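Local coordinates for protein cathepsin L Propeptide (Toxoplasma gondii, PDB 3F75) that is the propeptide of a cathepsin L-type cysteine protease, a small helical domain of the I29 inhibitor family that packs against a second protein chain, at residues 78-81 against 82-85; 54-57 against 58-62. All coordinates share one frame; numbering follows the deposited sequence. Where two conformers were deposited one is given.

Contact 1: residues 78-81 against 82-85; sequences RDEF and RRKY
Phe-81, on the short helix 78-84 of the I29 propeptide domain, meets Tyr-85, the first residue past the helix end, and this side is the tightly packed one. Phe-81 CD1 lies 3.9 Å from Tyr-85 CB, while the edge of the tyrosine ring is turned to the carbonyl oxygens of Glu-80 and Phe-81. With CG anti to the backbone N (chi1 -178°), the Phe-81 ring swings off the helix; it meets Phe-73 edge-to-face, and an aromatic side chain of the other protein's chain does the same. Tyr-85 N closes the last turn on Phe-81 O at 3.0 Å, whereas the bond from Lys-84 N to Glu-80 O is weak. Glu-80 sends its carboxylate to Arg-44 and Arg-45 of helix 39-60.

The other side is exposed and polar. In one of its two deposited conformers Arg-83 bends back at chi3 (-56°), laying one guanidinium face over Asp-79 O, a doubtful detail. Arg-82 runs alongside Asp-79 in an i to i+3 salt bridge. Arg-82 NH2 reaches Asp-79 OD1 at 3.0 Å in the guanidinium plane, yet meets that oxygen from above the carboxylate plane, 59° out of it.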
ATOM      1  N   ARG B  78      11.479   5.371  12.109  1.00 16.47           N
ATOM      2  CA  ARG B  78      10.033   5.463  11.967  1.00 15.42           C
ATOM      3  C   ARG B  78       9.595   6.848  11.485  1.00 14.92           C
ATOM      4  O   ARG B  78       8.752   6.960  10.596  1.00 15.40           O
ATOM      5  CB  ARG B  78       9.333   5.121  13.276  1.00 14.94           C
ATOM      6  CG  ARG B  78       7.842   5.402  13.242  1.00 15.43           C
ATOM      7  CD  ARG B  78       7.098   4.676  14.337  1.00 17.02           C
ATOM      8  NE  ARG B  78       5.691   5.072  14.378  1.00 16.69           N
ATOM      9  CZ  ARG B  78       4.818   4.675  15.308  1.00 15.59           C
ATOM     10  NH1 ARG B  78       5.200   3.867  16.299  1.00  8.90           N
ATOM     11  NH2 ARG B  78       3.558   5.108  15.266  1.00 14.29           N
ATOM     12  N   ASP B  79      10.167   7.897  12.059  1.00 14.73           N
ATOM     13  CA  ASP B  79       9.794   9.267  11.677  1.00 15.11           C
ATOM     14  C   ASP B  79      10.077   9.550  10.205  1.00 15.99           C
ATOM     15  O   ASP B  79       9.252  10.143   9.509  1.00 16.52           O
ATOM     16  CB  ASP B  79      10.544  10.286  12.535  1.00 17.71           C
ATOM     17  CG  ASP B  79       9.926  10.490  13.916  1.00 18.42           C
ATOM     18  OD1 ASP B  79       8.741  10.155  14.159  1.00 19.14           O
ATOM     19  OD2 ASP B  79      10.639  11.045  14.773  1.00 26.09           O
ATOM     20  N   GLU B  80      11.248   9.127   9.728  1.00 15.75           N
ATOM     21  CA  GLU B  80      11.623   9.348   8.332  1.00 16.82           C
ATOM     22  C   GLU B  80      10.731   8.540   7.389  1.00 18.32           C
ATOM     23  O   GLU B  80      10.276   9.031   6.355  1.00 18.73           O
ATOM     24  CB  GLU B  80      13.090   9.002   8.116  1.00 17.02           C
ATOM     25  CG  GLU B  80      14.020   9.951   8.856  1.00 18.73           C
ATOM     26  CD  GLU B  80      15.453   9.440   8.969  1.00 22.96           C
ATOM     27  OE1 GLU B  80      15.689   8.216   8.925  1.00 19.96           O
ATOM     28  OE2 GLU B  80      16.362  10.275   9.110  1.00 21.35           O
ATOM     29  N   PHE B  81      10.479   7.298   7.771  1.00 17.92           N
ATOM     30  CA  PHE B  81       9.593   6.410   7.028  1.00 18.15           C
ATOM     31  C   PHE B  81       8.195   7.021   6.871  1.00 18.27           C
ATOM     32  O   PHE B  81       7.662   7.110   5.755  1.00 20.59           O
ATOM     33  CB  PHE B  81       9.552   5.057   7.740  1.00 15.61           C
ATOM     34  CG  PHE B  81       8.715   4.026   7.052  1.00 14.43           C
ATOM     35  CD1 PHE B  81       8.998   3.640   5.754  1.00 14.21           C
ATOM     36  CD2 PHE B  81       7.660   3.403   7.730  1.00 17.69           C
ATOM     37  CE1 PHE B  81       8.223   2.660   5.117  1.00 17.12           C
ATOM     38  CE2 PHE B  81       6.895   2.426   7.103  1.00 20.63           C
ATOM     39  CZ  PHE B  81       7.171   2.066   5.791  1.00 17.34           C
ATOM     40  N   ARG B  82       7.641   7.493   7.980  1.00 18.06           N
ATOM     41  CA  ARG B  82       6.301   8.072   8.017  1.00 19.04           C
ATOM     42  C   ARG B  82       6.212   9.339   7.183  1.00 21.09           C
ATOM     43  O   ARG B  82       5.227   9.568   6.488  1.00 20.40           O
ATOM     44  CB  ARG B  82       5.920   8.421   9.466  1.00 21.03           C
ATOM     45  CG  ARG B  82       4.620   9.261   9.621  1.00 23.74           C
ATOM     46  CD  ARG B  82       4.274   9.528  11.105  1.00 24.70           C
ATOM     47  NE  ARG B  82       5.399  10.102  11.853  1.00 25.39           N
ATOM     48  CZ  ARG B  82       5.760  11.384  11.827  1.00 29.03           C
ATOM     49  NH1 ARG B  82       5.091  12.267  11.093  1.00 28.63           N
ATOM     50  NH2 ARG B  82       6.804  11.790  12.542  1.00 32.68           N
ATOM     51  N   ARG B  83       7.239  10.170   7.280  1.00 20.79           N
ATOM     52  CA  ARG B  83       7.178  11.501   6.708  1.00 19.54           C
ATOM     53  C   ARG B  83       7.201  11.458   5.179  1.00 19.94           C
ATOM     54  O   ARG B  83       6.629  12.331   4.538  1.00 15.94           O
ATOM     55  CB  ARG B  83       8.315  12.396   7.245  1.00 19.34           C
ATOM     56  CG  ARG B  83       8.063  13.023   8.618  0.60 21.25           C
ATOM     57  CD  ARG B  83       9.034  14.184   8.885  0.60 23.97           C
ATOM     58  NE  ARG B  83      10.439  13.779   8.762  0.60 26.13           N
ATOM     59  CZ  ARG B  83      11.251  13.463   9.777  0.60 23.91           C
ATOM     60  NH1 ARG B  83      10.834  13.499  11.037  0.60 25.95           N
ATOM     61  NH2 ARG B  83      12.501  13.109   9.526  0.60 21.81           N
ATOM     62  N   LYS B  84       7.841  10.459   4.589  1.00 21.81           N
ATOM     63  CA  LYS B  84       8.109  10.521   3.146  1.00 24.59           C
ATOM     64  C   LYS B  84       7.664   9.326   2.312  1.00 22.72           C
ATOM     65  O   LYS B  84       7.595   9.448   1.083  1.00 22.98           O
ATOM     66  CB  LYS B  84       9.614  10.754   2.917  1.00 27.46           C
ATOM     67  CG  LYS B  84      10.120  12.134   3.358  1.00 31.75           C
ATOM     68  CD  LYS B  84      10.056  13.184   2.271  1.00 37.63           C
ATOM     69  CE  LYS B  84      11.126  12.983   1.187  1.00 39.89           C
ATOM     70  NZ  LYS B  84      10.613  12.244  -0.008  1.00 43.11           N
ATOM     71  N   TYR B  85       7.363   8.195   2.952  1.00 21.18           N
ATOM     72  CA  TYR B  85       7.155   6.923   2.233  1.00 21.68           C
ATOM     73  C   TYR B  85       5.721   6.399   2.308  1.00 23.33           C
ATOM     74  O   TYR B  85       5.447   5.283   1.845  1.00 24.52           O
ATOM     75  CB  TYR B  85       8.165   5.851   2.711  1.00 22.17           C
ATOM     76  CG  TYR B  85       9.596   6.262   2.473  1.00 19.41           C
ATOM     77  CD1 TYR B  85      10.297   5.831   1.335  1.00 23.45           C
ATOM     78  CD2 TYR B  85      10.222   7.165   3.330  1.00 23.91           C
ATOM     79  CE1 TYR B  85      11.612   6.256   1.091  1.00 19.42           C
ATOM     80  CE2 TYR B  85      11.526   7.604   3.091  1.00 25.86           C
ATOM     81  CZ  TYR B  85      12.217   7.140   1.982  1.00 22.72           C
ATOM     82  OH  TYR B  85      13.507   7.583   1.779  1.00 21.96           O
TER

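Contact 2: residues 54-57 against 58-62; sequences VYIH and THNQQ
The rings of Tyr-55 and His-59 lie side by side, one helical turn apart, with centroids 5.1 Å apart and planes inclined at 44°. The closest approach joins Tyr-55 OH to His-59 CD2 at 3.3 Å. Tyr-64 stacks on the His-59 ring, and Leu-68 of strand 66-68 touches both aromatic side chains. On another side of the helix, Gln-61 OE1 sits over one face of the His-57 ring, whose plane is nearly perpendicular to the amide; one of two deposited conformers of Gln-61 makes this approach, so its detail is doubtful.

Thr-58 turns its hydroxyl back along the helix: with OG1 beside its own backbone N (chi1 -61°), OG1 donates to Val-54 O at 2.9 Å from above the carbonyl plane. Thr-58 N donates to the same oxygen, also at 2.9 Å and at a nearly straight 168°, so two bonds grip Val-54 O. Ile-56 CG2 packs 3.8 Å from Asn-60 ND2, an amide nitrogen held by Leu-68 O. A threonine hydroxyl sharing the i-4 carbonyl oxygen with its own N-H is a familiar helix motif, here in the last turns of the long helix 39-60 of an I29 propeptide domain.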
ATOM      1  N   VAL B  54      18.726  -5.303  14.609  1.00 15.01           N
ATOM      2  CA  VAL B  54      18.570  -5.925  15.921  1.00 13.91           C
ATOM      3  C   VAL B  54      17.080  -6.147  16.194  1.00 15.95           C
ATOM      4  O   VAL B  54      16.664  -7.232  16.646  1.00 12.49           O
ATOM      5  CB  VAL B  54      19.232  -5.088  17.047  1.00 15.57           C
ATOM      6  CG1 VAL B  54      18.792  -5.596  18.418  1.00 14.87           C
ATOM      7  CG2 VAL B  54      20.756  -5.118  16.915  1.00 11.95           C
ATOM      8  N   TYR B  55      16.270  -5.142  15.864  1.00 13.35           N
ATOM      9  CA  TYR B  55      14.838  -5.268  16.034  1.00 11.15           C
ATOM     10  C   TYR B  55      14.250  -6.444  15.283  1.00 12.82           C
ATOM     11  O   TYR B  55      13.461  -7.191  15.839  1.00 13.31           O
ATOM     12  CB  TYR B  55      14.143  -3.993  15.577  1.00 13.71           C
ATOM     13  CG  TYR B  55      12.645  -4.064  15.711  1.00 12.46           C
ATOM     14  CD1 TYR B  55      12.041  -3.875  16.936  1.00 17.44           C
ATOM     15  CD2 TYR B  55      11.834  -4.325  14.611  1.00 17.16           C
ATOM     16  CE1 TYR B  55      10.676  -3.938  17.071  1.00 19.61           C
ATOM     17  CE2 TYR B  55      10.456  -4.366  14.735  1.00 16.85           C
ATOM     18  CZ  TYR B  55       9.889  -4.188  15.966  1.00 19.83           C
ATOM     19  OH  TYR B  55       8.528  -4.225  16.119  1.00 24.96           O
ATOM     20  N   ILE B  56      14.637  -6.590  14.012  1.00 11.05           N
ATOM     21  CA  ILE B  56      14.118  -7.624  13.136  1.00  9.95           C
ATOM     22  C   ILE B  56      14.495  -8.996  13.678  1.00 11.11           C
ATOM     23  O   ILE B  56      13.627  -9.869  13.853  1.00 10.54           O
ATOM     24  CB  ILE B  56      14.660  -7.430  11.687  1.00  8.04           C
ATOM     25  CG1 ILE B  56      14.046  -6.176  11.065  1.00 15.97           C
ATOM     26  CG2 ILE B  56      14.405  -8.659  10.803  1.00 13.37           C
ATOM     27  CD1 ILE B  56      14.731  -5.732   9.762  1.00 11.71           C
ATOM     28  N   HIS B  57      15.789  -9.167  13.958  1.00 10.88           N
ATOM     29  CA  HIS B  57      16.305 -10.404  14.498  1.00 14.27           C
ATOM     30  C   HIS B  57      15.615 -10.803  15.798  1.00 13.91           C
ATOM     31  O   HIS B  57      15.221 -11.954  15.966  1.00 15.48           O
ATOM     32  CB  HIS B  57      17.799 -10.282  14.742  1.00 16.94           C
ATOM     33  CG  HIS B  57      18.392 -11.482  15.410  1.00 23.00           C
ATOM     34  ND1 HIS B  57      18.485 -12.706  14.785  1.00 33.52           N
ATOM     35  CD2 HIS B  57      18.937 -11.644  16.637  1.00 27.25           C
ATOM     36  CE1 HIS B  57      19.061 -13.573  15.598  1.00 33.36           C
ATOM     37  NE2 HIS B  57      19.342 -12.955  16.731  1.00 33.75           N
ATOM     38  N   THR B  58      15.498  -9.866  16.731  1.00 13.93           N
ATOM     39  CA  THR B  58      14.816 -10.133  18.001  1.00 14.01           C
ATOM     40  C   THR B  58      13.360 -10.516  17.805  1.00 14.66           C
ATOM     41  O   THR B  58      12.879 -11.478  18.409  1.00 12.03           O
ATOM     42  CB  THR B  58      14.870  -8.919  18.916  1.00 15.28           C
ATOM     43  OG1 THR B  58      16.235  -8.629  19.187  1.00 17.39           O
ATOM     44  CG2 THR B  58      14.144  -9.196  20.234  1.00 18.40           C
ATOM     45  N   HIS B  59      12.670  -9.754  16.961  1.00 14.51           N
ATOM     46  CA  HIS B  59      11.256 -10.010  16.662  1.00 16.27           C
ATOM     47  C   HIS B  59      11.053 -11.440  16.149  1.00 14.80           C
ATOM     48  O   HIS B  59      10.154 -12.168  16.589  1.00 12.19           O
ATOM     49  CB  HIS B  59      10.774  -9.004  15.604  1.00 19.80           C
ATOM     50  CG  HIS B  59       9.368  -8.536  15.795  1.00 22.78           C
ATOM     51  ND1 HIS B  59       8.297  -9.148  15.179  1.00 21.75           N
ATOM     52  CD2 HIS B  59       8.857  -7.501  16.509  1.00 23.02           C
ATOM     53  CE1 HIS B  59       7.186  -8.514  15.509  1.00 22.86           C
ATOM     54  NE2 HIS B  59       7.494  -7.508  16.310  1.00 24.72           N
ATOM     55  N   ASN B  60      11.903 -11.849  15.218  1.00 12.80           N
ATOM     56  CA  ASN B  60      11.747 -13.141  14.600  1.00 15.97           C
ATOM     57  C   ASN B  60      12.040 -14.302  15.555  1.00 15.15           C
ATOM     58  O   ASN B  60      11.742 -15.433  15.212  1.00 14.35           O
ATOM     59  CB  ASN B  60      12.619 -13.257  13.334  1.00 15.48           C
ATOM     60  CG  ASN B  60      12.084 -12.444  12.174  1.00 15.90           C
ATOM     61  OD1 ASN B  60      10.891 -12.119  12.113  1.00 10.41           O
ATOM     62  ND2 ASN B  60      12.973 -12.108  11.228  1.00 12.21           N
ATOM     63  N   GLN B  61      12.591 -14.031  16.741  1.00 17.77           N
ATOM     64  CA  GLN B  61      12.792 -15.082  17.770  1.00 20.70           C
ATOM     65  C   GLN B  61      11.580 -15.230  18.704  1.00 21.63           C
ATOM     66  O   GLN B  61      11.531 -16.150  19.526  1.00 19.02           O
ATOM     67  CB  GLN B  61      14.018 -14.764  18.630  0.60 21.26           C
ATOM     68  CG  GLN B  61      15.348 -14.829  17.900  0.60 24.67           C
ATOM     69  CD  GLN B  61      16.501 -14.251  18.709  0.60 30.21           C
ATOM     70  OE1 GLN B  61      17.591 -14.052  18.180  0.60 33.44           O
ATOM     71  NE2 GLN B  61      16.267 -13.970  19.992  0.60 30.24           N
ATOM     72  N   GLN B  62      10.598 -14.345  18.565  1.00 23.93           N
ATOM     73  CA  GLN B  62       9.540 -14.210  19.561  1.00 23.95           C
ATOM     74  C   GLN B  62       8.272 -15.026  19.241  1.00 26.46           C
ATOM     75  O   GLN B  62       7.329 -15.050  20.029  1.00 26.89           O
ATOM     76  CB  GLN B  62       9.246 -12.710  19.812  1.00 24.85           C
ATOM     77  CG  GLN B  62      10.307 -12.032  20.752  1.00 29.84           C
ATOM     78  CD  GLN B  62      10.194 -10.485  20.877  1.00 37.47           C
ATOM     79  OE1 GLN B  62       9.825  -9.776  19.932  1.00 38.89           O
ATOM     80  NE2 GLN B  62      10.551  -9.968  22.050  1.00 41.02           N
TER

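How the contacts relate
Both contacts are local, formed mainly between residues four apart, with one i to i+3 salt bridge in contact 1. Contact 2 comes first along the chain, near the end of the long helix 39-60; strand 66-68 follows, and contact 1 then occupies the short helix 78-84 and the residue after it. Their centres lie 21 Å apart and their nearest atoms about 9 Å apart, so they do not touch. The two helices are nevertheless joined directly, by the salt bridges of Glu-80 further back on helix 39-60. Both contacts also reach the chain of the other protein, which is consistent with an inhibitory propeptide presenting several helical surfaces to its partner.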